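Type III secretion system effector protein ExoU (Pseudomonas fluorescens, PDB 4QMK) is a type III secretion effector with a patatin-like phospholipase domain, probably cleaving phospholipids at host plasma membranes, where phosphatidylinositol 4,5-bisphosphate binding localises it. Local coordinates at residues K77-P82 with H413-A418; D139-W144 with A274-A279; N207-V212 with S234-A239; Q537-G542 with K555-A560. All blocks are in the same frame, centred on the assembly; numbering follows the deposited sequence.

Contact 1: K77-P82 with H413-A418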
loop_
_atom_site.group_PDB
_atom_site.type_symbol
_atom_site.label_atom_id
_atom_site.label_comp_id
_atom_site.label_asym_id
_atom_site.label_seq_id
_atom_site.Cartn_x
_atom_site.Cartn_y
_atom_site.Cartn_z
ATOM N N LYS A 77 -13.616 -9.753 31.507
ATOM C CA LYS A 77 -12.524 -9.537 32.471
ATOM C C LYS A 77 -11.789 -8.198 32.218
ATOM O O LYS A 77 -11.188 -7.635 33.110
ATOM C CB LYS A 77 -11.553 -10.720 32.532
ATOM C CG LYS A 77 -11.213 -11.399 31.205
ATOM C CD LYS A 77 -10.008 -12.323 31.408
ATOM C CE LYS A 77 -9.773 -13.375 30.330
ATOM N NZ LYS A 77 -9.144 -12.843 29.090
ATOM N N GLY A 78 -11.905 -7.667 31.017
ATOM C CA GLY A 78 -11.335 -6.392 30.725
ATOM C C GLY A 78 -11.838 -5.281 31.626
ATOM O O GLY A 78 -11.275 -4.195 31.627
ATOM N N ILE A 79 -12.874 -5.539 32.403
ATOM C CA ILE A 79 -13.459 -4.516 33.215
ATOM C C ILE A 79 -12.508 -4.205 34.309
ATOM O O ILE A 79 -12.619 -3.164 34.915
ATOM C CB ILE A 79 -14.889 -4.926 33.751
ATOM C CG1 ILE A 79 -15.509 -3.824 34.619
ATOM C CG2 ILE A 79 -14.862 -6.196 34.584
ATOM C CD1 ILE A 79 -15.707 -2.546 33.839
ATOM N N ALA A 80 -11.524 -5.050 34.556
ATOM C CA ALA A 80 -10.487 -4.734 35.581
ATOM C C ALA A 80 -9.416 -3.742 35.095
ATOM O O ALA A 80 -8.732 -3.121 35.892
ATOM C CB ALA A 80 -9.803 -6.016 36.039
ATOM N N PHE A 81 -9.243 -3.607 33.800
ATOM C CA PHE A 81 -8.116 -2.817 33.308
ATOM C C PHE A 81 -8.048 -1.374 33.818
ATOM O O PHE A 81 -6.956 -0.814 33.966
ATOM C CB PHE A 81 -8.085 -2.805 31.755
ATOM C CG PHE A 81 -7.642 -4.086 31.126
ATOM C CD1 PHE A 81 -6.560 -4.774 31.617
ATOM C CD2 PHE A 81 -8.233 -4.536 29.947
ATOM C CE1 PHE A 81 -6.110 -5.945 30.995
ATOM C CE2 PHE A 81 -7.771 -5.669 29.300
ATOM C CZ PHE A 81 -6.714 -6.376 29.832
ATOM N N PRO A 82 -9.205 -0.744 34.038
ATOM C CA PRO A 82 -9.134 0.643 34.482
ATOM C C PRO A 82 -8.275 0.847 35.718
ATOM O O PRO A 82 -7.518 1.820 35.774
ATOM C CB PRO A 82 -10.589 0.988 34.745
ATOM C CG PRO A 82 -11.305 0.236 33.687
ATOM C CD PRO A 82 -10.578 -1.100 33.640
ATOM N N HIS A 413 -15.030 -2.123 42.617
ATOM C CA HIS A 413 -14.240 -2.942 43.519
ATOM C C HIS A 413 -13.096 -3.726 42.790
ATOM O O HIS A 413 -11.945 -3.775 43.261
ATOM C CB HIS A 413 -15.104 -3.943 44.283
ATOM C CG HIS A 413 -14.285 -4.817 45.196
ATOM N ND1 HIS A 413 -13.801 -4.371 46.413
ATOM C CD2 HIS A 413 -13.750 -6.055 45.011
ATOM C CE1 HIS A 413 -13.044 -5.310 46.958
ATOM N NE2 HIS A 413 -12.997 -6.342 46.130
ATOM N N LEU A 414 -13.446 -4.341 41.664
ATOM C CA LEU A 414 -12.516 -5.131 40.909
ATOM C C LEU A 414 -11.412 -4.218 40.400
ATOM O O LEU A 414 -10.215 -4.534 40.500
ATOM C CB LEU A 414 -13.228 -5.819 39.765
ATOM C CG LEU A 414 -12.480 -7.037 39.274
ATOM C CD1 LEU A 414 -12.590 -8.145 40.305
ATOM C CD2 LEU A 414 -13.020 -7.491 37.926
ATOM N N GLN A 415 -11.826 -3.048 39.939
ATOM C CA GLN A 415 -10.883 -2.050 39.474
ATOM C C GLN A 415 -9.932 -1.628 40.582
ATOM O O GLN A 415 -8.742 -1.449 40.359
ATOM C CB GLN A 415 -11.626 -0.858 38.901
ATOM C CG GLN A 415 -12.343 -1.222 37.601
ATOM C CD GLN A 415 -13.283 -0.165 37.127
ATOM O OE1 GLN A 415 -13.415 0.882 37.750
ATOM N NE2 GLN A 415 -13.923 -0.414 35.988
ATOM N N ALA A 416 -10.447 -1.493 41.790
ATOM C CA ALA A 416 -9.573 -1.133 42.922
ATOM C C ALA A 416 -8.624 -2.305 43.322
ATOM O O ALA A 416 -7.584 -2.061 43.841
ATOM C CB ALA A 416 -10.409 -0.655 44.113
ATOM N N GLN A 417 -9.017 -3.554 43.084
ATOM C CA GLN A 417 -8.156 -4.700 43.347
ATOM C C GLN A 417 -6.977 -4.718 42.363
ATOM O O GLN A 417 -5.830 -4.996 42.728
ATOM C CB GLN A 417 -8.930 -5.977 43.158
ATOM C CG GLN A 417 -9.976 -6.206 44.207
ATOM C CD GLN A 417 -9.431 -7.004 45.353
ATOM O OE1 GLN A 417 -9.184 -6.475 46.445
ATOM N NE2 GLN A 417 -9.201 -8.296 45.104
ATOM N N ALA A 418 -7.297 -4.451 41.110
ATOM C CA ALA A 418 -6.314 -4.364 40.080
ATOM C C ALA A 418 -5.318 -3.241 40.377
ATOM O O ALA A 418 -4.083 -3.417 40.254
ATOM C CB ALA A 418 -6.993 -4.113 38.752
#

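Contact 2: D139-W144 with A274-A279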
loop_
_atom_site.group_PDB
_atom_site.type_symbol
_atom_site.label_atom_id
_atom_site.label_comp_id
_atom_site.label_asym_id
_atom_site.label_seq_id
_atom_site.Cartn_x
_atom_site.Cartn_y
_atom_site.Cartn_z
ATOM N N ASP A 139 -23.065 -9.402 12.857
ATOM C CA ASP A 139 -22.021 -8.568 12.240
ATOM C C ASP A 139 -21.255 -9.285 11.097
ATOM O O ASP A 139 -20.570 -10.285 11.338
ATOM C CB ASP A 139 -21.026 -8.122 13.296
ATOM C CG ASP A 139 -19.747 -7.558 12.684
ATOM O OD1 ASP A 139 -19.869 -6.748 11.729
ATOM O OD2 ASP A 139 -18.634 -7.928 13.154
ATOM N N PRO A 140 -21.298 -8.722 9.869
ATOM C CA PRO A 140 -20.759 -9.438 8.686
ATOM C C PRO A 140 -19.250 -9.750 8.674
ATOM O O PRO A 140 -18.872 -10.863 8.328
ATOM C CB PRO A 140 -21.136 -8.521 7.504
ATOM C CG PRO A 140 -22.121 -7.534 8.052
ATOM C CD PRO A 140 -21.807 -7.386 9.507
ATOM N N VAL A 141 -18.409 -8.796 9.063
ATOM C CA VAL A 141 -16.972 -9.015 9.060
ATOM C C VAL A 141 -16.595 -10.200 9.928
ATOM O O VAL A 141 -15.858 -11.082 9.506
ATOM C CB VAL A 141 -16.196 -7.767 9.515
ATOM C CG1 VAL A 141 -14.718 -8.104 9.740
ATOM C CG2 VAL A 141 -16.344 -6.667 8.476
ATOM N N THR A 142 -17.085 -10.207 11.148
ATOM C CA THR A 142 -16.839 -11.317 12.035
ATOM C C THR A 142 -17.306 -12.603 11.397
ATOM O O THR A 142 -16.588 -13.587 11.367
ATOM C CB THR A 142 -17.620 -11.169 13.368
ATOM O OG1 THR A 142 -17.233 -9.957 14.044
ATOM C CG2 THR A 142 -17.373 -12.399 14.288
ATOM N N ALA A 143 -18.522 -12.579 10.890
ATOM C CA ALA A 143 -19.116 -13.745 10.315
ATOM C C ALA A 143 -18.248 -14.252 9.201
ATOM O O ALA A 143 -17.979 -15.437 9.097
ATOM C CB ALA A 143 -20.505 -13.414 9.797
ATOM N N TRP A 144 -17.824 -13.349 8.342
ATOM C CA TRP A 144 -16.988 -13.740 7.235
ATOM C C TRP A 144 -15.724 -14.461 7.698
ATOM O O TRP A 144 -15.272 -15.419 7.050
ATOM C CB TRP A 144 -16.605 -12.534 6.405
ATOM C CG TRP A 144 -15.758 -12.892 5.265
ATOM C CD1 TRP A 144 -16.172 -13.345 4.059
ATOM C CD2 TRP A 144 -14.340 -12.825 5.211
ATOM N NE1 TRP A 144 -15.087 -13.578 3.235
ATOM C CE2 TRP A 144 -13.947 -13.261 3.922
ATOM C CE3 TRP A 144 -13.368 -12.426 6.112
ATOM C CZ2 TRP A 144 -12.615 -13.309 3.515
ATOM C CZ3 TRP A 144 -12.024 -12.489 5.714
ATOM C CH2 TRP A 144 -11.667 -12.933 4.426
ATOM N N ALA A 274 -8.746 -3.977 15.524
ATOM C CA ALA A 274 -9.190 -4.434 16.831
ATOM C C ALA A 274 -10.426 -5.311 16.726
ATOM O O ALA A 274 -10.597 -6.249 17.503
ATOM C CB ALA A 274 -9.504 -3.235 17.720
ATOM N N LEU A 275 -11.308 -4.993 15.790
ATOM C CA LEU A 275 -12.480 -5.794 15.596
ATOM C C LEU A 275 -12.053 -7.184 15.129
ATOM O O LEU A 275 -12.582 -8.200 15.606
ATOM C CB LEU A 275 -13.384 -5.152 14.550
ATOM C CG LEU A 275 -14.589 -5.974 14.068
ATOM C CD1 LEU A 275 -15.671 -6.018 15.144
ATOM C CD2 LEU A 275 -15.149 -5.308 12.817
ATOM N N ILE A 276 -11.128 -7.204 14.159
ATOM C CA ILE A 276 -10.649 -8.448 13.548
ATOM C C ILE A 276 -10.010 -9.263 14.648
ATOM O O ILE A 276 -10.255 -10.469 14.814
ATOM C CB ILE A 276 -9.520 -8.197 12.524
ATOM C CG1 ILE A 276 -9.906 -7.136 11.493
ATOM C CG2 ILE A 276 -9.067 -9.516 11.882
ATOM C CD1 ILE A 276 -10.401 -7.644 10.196
ATOM N N SER A 277 -9.189 -8.577 15.406
ATOM C CA SER A 277 -8.468 -9.219 16.448
ATOM C C SER A 277 -9.388 -9.935 17.373
ATOM O O SER A 277 -9.170 -11.073 17.707
ATOM C CB SER A 277 -7.646 -8.191 17.193
ATOM O OG SER A 277 -7.038 -8.767 18.308
ATOM N N GLY A 278 -10.453 -9.267 17.778
ATOM C CA GLY A 278 -11.374 -9.851 18.719
ATOM C C GLY A 278 -12.227 -10.983 18.175
ATOM O O GLY A 278 -12.718 -11.784 18.931
ATOM N N ALA A 279 -12.409 -11.049 16.867
ATOM C CA ALA A 279 -13.265 -12.052 16.268
ATOM C C ALA A 279 -12.555 -13.188 15.658
ATOM O O ALA A 279 -13.137 -13.831 14.791
ATOM C CB ALA A 279 -14.006 -11.429 15.128
#

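Contact 3: N207-V212 with S234-A239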
loop_
_atom_site.group_PDB
_atom_site.type_symbol
_atom_site.label_atom_id
_atom_site.label_comp_id
_atom_site.label_asym_id
_atom_site.label_seq_id
_atom_site.Cartn_x
_atom_site.Cartn_y
_atom_site.Cartn_z
ATOM N N ASN A 207 5.294 25.795 16.317
ATOM C CA ASN A 207 5.647 25.186 15.043
ATOM C C ASN A 207 4.645 24.140 14.593
ATOM O O ASN A 207 3.894 24.371 13.659
ATOM C CB ASN A 207 7.062 24.595 15.096
ATOM C CG ASN A 207 8.143 25.667 15.128
ATOM O OD1 ASN A 207 7.937 26.791 14.664
ATOM N ND2 ASN A 207 9.307 25.316 15.667
ATOM N N ARG A 208 4.620 23.003 15.266
ATOM C CA ARG A 208 3.752 21.894 14.875
ATOM C C ARG A 208 4.180 21.354 13.527
ATOM O O ARG A 208 3.794 21.913 12.486
ATOM C CB ARG A 208 2.290 22.299 14.803
ATOM C CG ARG A 208 1.784 22.847 16.098
ATOM C CD ARG A 208 0.312 22.616 16.154
ATOM N NE ARG A 208 -0.211 22.981 17.454
ATOM C CZ ARG A 208 -1.502 22.957 17.759
ATOM N NH1 ARG A 208 -1.917 23.295 18.975
ATOM N NH2 ARG A 208 -2.376 22.589 16.837
ATOM N N PRO A 209 4.953 20.242 13.540
ATOM C CA PRO A 209 5.471 19.663 12.293
ATOM C C PRO A 209 4.359 19.408 11.292
ATOM O O PRO A 209 3.250 19.050 11.687
ATOM C CB PRO A 209 6.092 18.336 12.738
ATOM C CG PRO A 209 6.396 18.511 14.188
ATOM C CD PRO A 209 5.384 19.487 14.733
ATOM N N PRO A 210 4.631 19.651 10.006
ATOM C CA PRO A 210 3.607 19.395 8.997
ATOM C C PRO A 210 3.050 17.985 9.140
ATOM O O PRO A 210 1.863 17.751 8.899
ATOM C CB PRO A 210 4.371 19.556 7.688
ATOM C CG PRO A 210 5.441 20.545 8.005
ATOM C CD PRO A 210 5.808 20.346 9.447
ATOM N N GLU A 211 3.920 17.067 9.545
ATOM C CA GLU A 211 3.558 15.683 9.782
ATOM C C GLU A 211 2.283 15.519 10.612
ATOM O O GLU A 211 1.351 14.782 10.201
ATOM C CB GLU A 211 4.717 14.996 10.516
ATOM C CG GLU A 211 5.486 13.941 9.733
ATOM C CD GLU A 211 6.710 13.374 10.472
ATOM O OE1 GLU A 211 7.048 13.819 11.604
ATOM O OE2 GLU A 211 7.344 12.449 9.906
ATOM N N VAL A 212 2.233 16.218 11.761
ATOM C CA VAL A 212 1.110 16.057 12.668
ATOM C C VAL A 212 -0.118 16.827 12.217
ATOM O O VAL A 212 -1.242 16.293 12.269
ATOM C CB VAL A 212 1.429 16.375 14.154
ATOM C CG1 VAL A 212 2.819 15.901 14.540
ATOM C CG2 VAL A 212 1.265 17.831 14.454
ATOM N N SER A 234 3.491 9.611 18.140
ATOM C CA SER A 234 4.243 9.270 19.379
ATOM C C SER A 234 5.616 9.958 19.455
ATOM O O SER A 234 6.108 10.239 20.538
ATOM C CB SER A 234 4.419 7.745 19.552
ATOM O OG SER A 234 5.376 7.195 18.638
ATOM N N ARG A 235 6.215 10.254 18.311
ATOM C CA ARG A 235 7.506 10.946 18.306
ATOM C C ARG A 235 7.416 12.358 18.881
ATOM O O ARG A 235 8.403 12.858 19.382
ATOM C CB ARG A 235 8.066 11.085 16.887
ATOM C CG ARG A 235 8.340 9.800 16.134
ATOM C CD ARG A 235 8.559 10.241 14.699
ATOM N NE ARG A 235 8.262 9.224 13.707
ATOM C CZ ARG A 235 7.903 9.494 12.449
ATOM N NH1 ARG A 235 7.772 10.756 12.038
ATOM N NH2 ARG A 235 7.641 8.493 11.607
ATOM N N HIS A 236 6.262 13.002 18.759
ATOM C CA HIS A 236 6.111 14.395 19.174
ATOM C C HIS A 236 5.203 14.601 20.356
ATOM O O HIS A 236 5.169 15.699 20.910
ATOM C CB HIS A 236 5.577 15.252 17.997
ATOM C CG HIS A 236 6.344 15.060 16.719
ATOM N ND1 HIS A 236 7.500 15.754 16.435
ATOM C CD2 HIS A 236 6.145 14.220 15.671
ATOM C CE1 HIS A 236 7.977 15.354 15.269
ATOM N NE2 HIS A 236 7.177 14.424 14.784
ATOM N N ILE A 237 4.414 13.573 20.688
ATOM C CA ILE A 237 3.419 13.629 21.769
ATOM C C ILE A 237 3.570 12.360 22.608
ATOM O O ILE A 237 3.124 11.276 22.201
ATOM C CB ILE A 237 1.980 13.714 21.221
ATOM C CG1 ILE A 237 1.889 14.836 20.195
ATOM C CG2 ILE A 237 0.986 13.958 22.349
ATOM C CD1 ILE A 237 0.539 14.977 19.538
ATOM N N PRO A 238 4.224 12.484 23.769
ATOM C CA PRO A 238 4.470 11.372 24.661
ATOM C C PRO A 238 3.230 10.618 25.123
ATOM O O PRO A 238 3.342 9.441 25.388
ATOM C CB PRO A 238 5.156 12.018 25.853
ATOM C CG PRO A 238 5.739 13.279 25.323
ATOM C CD PRO A 238 4.787 13.744 24.283
ATOM N N ALA A 239 2.062 11.259 25.201
ATOM C CA ALA A 239 0.859 10.569 25.642
ATOM C C ALA A 239 0.297 9.567 24.592
ATOM O O ALA A 239 -0.424 8.653 24.952
ATOM C CB ALA A 239 -0.223 11.571 26.018
#

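Contact 4: Q537-G542 with K555-A560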
loop_
_atom_site.group_PDB
_atom_site.type_symbol
_atom_site.label_atom_id
_atom_site.label_comp_id
_atom_site.label_asym_id
_atom_site.label_seq_id
_atom_site.Cartn_x
_atom_site.Cartn_y
_atom_site.Cartn_z
ATOM N N GLN A 537 21.383 4.302 4.776
ATOM C CA GLN A 537 21.795 4.452 3.357
ATOM C C GLN A 537 23.256 4.063 3.187
ATOM O O GLN A 537 23.629 3.421 2.200
ATOM C CB GLN A 537 21.726 5.881 2.847
ATOM C CG GLN A 537 20.429 6.618 2.955
ATOM C CD GLN A 537 20.591 8.056 2.463
ATOM O OE1 GLN A 537 20.258 9.011 3.182
ATOM N NE2 GLN A 537 21.147 8.217 1.260
ATOM N N LEU A 538 24.089 4.512 4.125
ATOM C CA LEU A 538 25.500 4.216 4.056
ATOM C C LEU A 538 25.692 2.719 4.162
ATOM O O LEU A 538 26.501 2.153 3.423
ATOM C CB LEU A 538 26.293 4.947 5.130
ATOM C CG LEU A 538 27.769 4.558 5.094
ATOM C CD1 LEU A 538 28.459 4.927 3.796
ATOM C CD2 LEU A 538 28.484 5.163 6.277
ATOM N N LEU A 539 24.949 2.065 5.056
ATOM C CA LEU A 539 25.062 0.586 5.150
ATOM C C LEU A 539 24.690 -0.108 3.860
ATOM O O LEU A 539 25.306 -1.111 3.502
ATOM C CB LEU A 539 24.254 0.017 6.295
ATOM C CG LEU A 539 24.843 0.324 7.670
ATOM C CD1 LEU A 539 23.941 -0.226 8.749
ATOM C CD2 LEU A 539 26.225 -0.246 7.795
ATOM N N GLN A 540 23.710 0.423 3.141
ATOM C CA GLN A 540 23.353 -0.185 1.834
ATOM C C GLN A 540 24.519 -0.083 0.863
ATOM O O GLN A 540 24.898 -1.068 0.245
ATOM C CB GLN A 540 22.103 0.456 1.230
ATOM C CG GLN A 540 20.836 0.274 2.073
ATOM C CD GLN A 540 20.607 -1.184 2.489
ATOM O OE1 GLN A 540 20.859 -2.118 1.713
ATOM N NE2 GLN A 540 20.152 -1.383 3.727
ATOM N N VAL A 541 25.100 1.113 0.761
ATOM C CA VAL A 541 26.245 1.334 -0.100
ATOM C C VAL A 541 27.339 0.357 0.278
ATOM O O VAL A 541 27.950 -0.260 -0.569
ATOM C CB VAL A 541 26.834 2.755 0.060
ATOM C CG1 VAL A 541 28.147 2.850 -0.722
ATOM C CG2 VAL A 541 25.850 3.821 -0.397
ATOM N N GLY A 542 27.591 0.240 1.574
ATOM C CA GLY A 542 28.617 -0.667 2.069
ATOM C C GLY A 542 28.378 -2.073 1.582
ATOM O O GLY A 542 29.307 -2.735 1.136
ATOM N N LYS A 555 37.337 -0.044 7.988
ATOM C CA LYS A 555 37.169 -1.180 8.865
ATOM C C LYS A 555 35.905 -1.118 9.671
ATOM O O LYS A 555 35.302 -2.163 9.990
ATOM C CB LYS A 555 38.366 -1.355 9.762
ATOM C CG LYS A 555 39.564 -1.736 8.956
ATOM C CD LYS A 555 40.623 -2.430 9.774
ATOM C CE LYS A 555 41.619 -3.072 8.818
ATOM N NZ LYS A 555 42.790 -3.585 9.574
ATOM N N VAL A 556 35.466 0.079 9.992
ATOM C CA VAL A 556 34.228 0.217 10.749
ATOM C C VAL A 556 33.047 -0.108 9.862
ATOM O O VAL A 556 32.073 -0.695 10.322
ATOM C CB VAL A 556 34.066 1.618 11.318
ATOM C CG1 VAL A 556 32.669 1.820 11.851
ATOM C CG2 VAL A 556 35.057 1.822 12.426
ATOM N N LEU A 557 33.127 0.261 8.586
ATOM C CA LEU A 557 32.028 0.022 7.688
ATOM C C LEU A 557 31.857 -1.457 7.409
ATOM O O LEU A 557 30.769 -1.982 7.500
ATOM C CB LEU A 557 32.208 0.784 6.405
ATOM C CG LEU A 557 31.027 0.676 5.421
ATOM C CD1 LEU A 557 29.718 1.084 6.064
ATOM C CD2 LEU A 557 31.304 1.502 4.184
ATOM N N THR A 558 32.938 -2.126 7.066
ATOM C CA THR A 558 32.896 -3.553 6.821
ATOM C C THR A 558 32.241 -4.252 8.004
ATOM O O THR A 558 31.485 -5.208 7.843
ATOM C CB THR A 558 34.333 -4.093 6.697
ATOM O OG1 THR A 558 34.976 -3.390 5.643
ATOM C CG2 THR A 558 34.379 -5.567 6.420
ATOM N N SER A 559 32.583 -3.788 9.205
ATOM C CA SER A 559 32.111 -4.394 10.430
ATOM C C SER A 559 30.642 -4.160 10.623
ATOM O O SER A 559 29.911 -5.088 11.018
ATOM C CB SER A 559 32.839 -3.812 11.591
ATOM O OG SER A 559 32.615 -4.545 12.756
ATOM N N ALA A 560 30.218 -2.933 10.348
ATOM C CA ALA A 560 28.851 -2.531 10.526
ATOM C C ALA A 560 27.984 -3.270 9.523
ATOM O O ALA A 560 26.870 -3.652 9.844
ATOM C CB ALA A 560 28.728 -1.052 10.308
#

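Contact 1: K77-P82 with H413-A418
Ile79 is the first residue of 77-82 to meet helix 408-431. It lies in the 3-10 turn that links strand 68-72 to helix 81-90 of the patatin-like domain, just past the glycine-rich loop that forms the oxyanion hole in patatin phospholipases. Ile79 CG2 meets Leu414 CD2 at 4.0 Å, and Ile79 CD1 rests 3.5 Å from Gln415 NE2. The backbone carbonyl is the polar point of the contact: Gln415 NE2 donates to Ile79 O over 3.2 Å, with an N-H...O angle of 155°. The donor lies in the carbonyl plane, and the acceptor lies close to the glutamine amide plane. In a 3-10 pattern this carbonyl would look to residue 82, but Pro82 has no N-H to give. Ala80 follows, its CB packed against Leu414 CD2 and its carbonyl oxygen 3.5 Å from CB of Ala418; Leu385 of strand 382-389 touches both alanines. Phe81 turns away to meet Phe337. Pro82 closes the contact by laying its ring obliquely against the end of Gln415, with Pro82 CB 3.8 Å from Gln415 CD. That CD continues the extended glutamine chain (chi2 170°) and so comes up against the proline ring. Gln415 NE2 sits 3.5 Å from Pro82 CG and also bonds to OD1 of Asn127 in helix 119-127.

Contact 2: D139-W144 with A274-A279
Thr142 and Ala279 bring the two backbones closest, and the contact between them is van der Waals packing. Ala279 CB lies 3.6 Å from Thr142 CG2 and 3.7 Å from Thr142 OG1, so it faces both branches of the threonine. One turn before Ala279, on helix 270-278, Leu275 spreads its two methyls over the start of helix 140-157: CD2 stands 4.2 Å from Val141 CG1, the two side chains crossing at a slant, while CD1 reaches Asp139 tip to tip, 4.0 Å from OD2. Val141 CG1 also comes within 4.4 Å of Ile276 CD1, and Gln182 touches Asp139, Val141 and Leu275. The polar bonds stay on one side of the interface. Thr142 OG1, anti to its own carbonyl carbon (chi1 -60°), donates to Asp139 OD2 over 2.6 Å, approaching from the anti side of the carboxylate; Thr142 N adds a weak, longer bond to the same oxygen. These bonds hold the carboxylate beside the first turn of the helix, with OD2 still facing the leucine methyl. Farther round this helix, Trp144 NE1 bonds to Ser158 OG of the second subunit. The axes of the short segments 140-144 and 274-278 come within 9.9 Å, their directions 43° apart. Behind them, Ser277 OG bonds to the carbonyls of Thr246 and Ser104, and Ser104 lies in a GxSxG sequence consistent with the nucleophile elbow of the patatin fold. The contact thus packs an outer helix onto one that adjoins the probable catalytic centre.

Contact 3: N207-V212 with S234-A239
Glu211 divides its carboxylate between two neighbouring side chains, Arg235 and His236. Glu211 OE2 takes a salt-bridging hydrogen bond from Arg235 NH1 at 2.8 Å; the oxygen is in the guanidinium plane, whereas the donor stands above the carboxylate plane, 42° out of it. Glu211 OE1 accepts from His236 NE2 at 3.2 Å with an N-H...O angle of 151°, the nitrogen lying nearly on the C-O axis and the oxygen tilted somewhat from the ring plane. Carboxylate and imidazole planes are turned 68° apart. The arginine chain is extended from CG to NE; Arg235 NH1, bonded to Glu211 OE2, also lies 3.2 Å from Glu211 OE1. Packing completes the grip on the histidine. Pro209 CG sits over one face of the His236 ring, 3.9 Å from its centroid, in a CH-pi contact; Arg235 CB lies over the opposite face, toward the rim. Val212 CG1 approaches His236 CD2 at 3.9 Å, and Met203 touches the same side chain. These residues join the first turn of helix 210-221 to the last turn of helix 227-236, closing a helical hairpin on the protein surface. With one carboxylate bonded to both residues, the glutamate charge is probably partly balanced by the guanidinium, would probably polarise the imidazole, and may make protonation of His236 easier, while Pro209 CG and Arg235 CB on opposite faces probably restrict rotation of the ring.

Contact 4: Q537-G542 with K555-A560
Leu539 and Ala560 form the tightest part of this contact: Leu539 CD2 presses on Ala560 CB at 3.6 Å and also lies 3.9 Å from Ala560 C. The helix segments pass almost perpendicular to each other, at 91°, with their axes 9.6 Å apart. Beside this pair, Leu557 reaches across to helix 533-544. Its CG is anti to the backbone N (chi1 -176°), and its two methyls part beyond it. Leu557 CD1 lies 4.1 Å from Leu539 CD2 and equally far from Leu538 CG, so it bridges two successive leucines. Leu557 CD2 rests 4.0 Å from Gly542 CA, where the helix presents bare backbone; the backbones are nearest here, Leu557 CA lying 6.6 Å from Gly542 CA, so this pair belongs to the packed part although partly exposed. Leu538 also packs on Leu483 and Ile487 of helix 464-491, while Leu539 goes on to Met564, farther along helix 555-585. The outer side is looser. Thr558 points away from the partner helix, and its OG1 is bonded to Ser554 O. Lys555 and Gln540 lie in solvent-exposed positions. Polar links sit at the margins: both carboxylate oxygens of Asp511 take the backbone N-H groups of Lys555 and Val556 at the start of the long helix, and Asn528 bonds to Ala560 O. Between the segments themselves the contact is purely apolar, so it rests on burying leucine methyls against alanine and glycine, while the start of helix 555-585 is fixed by bonds from outside this interface.

In the fold
From the N terminus, the chain passes through the first strands of the small antiparallel sheet and reaches 77-82, which waits until 413-418 for its partner; contact 1 so joins the start of helix 81-90 to helix 408-431. Within this long loop, contact 2 joins helix 140-157 to helix 270-278, and within that again contact 3 closes the short hairpin between helices 210-221 and 227-236. Contacts 1, 2 and 3 are thus nested, none crossing another. Contact 4 follows in series, joining two consecutive helices of the C-terminal helical region. Its centre lies about 51 Å from that of contact 1, on the opposite side of the chain's centre. No two contacts touch.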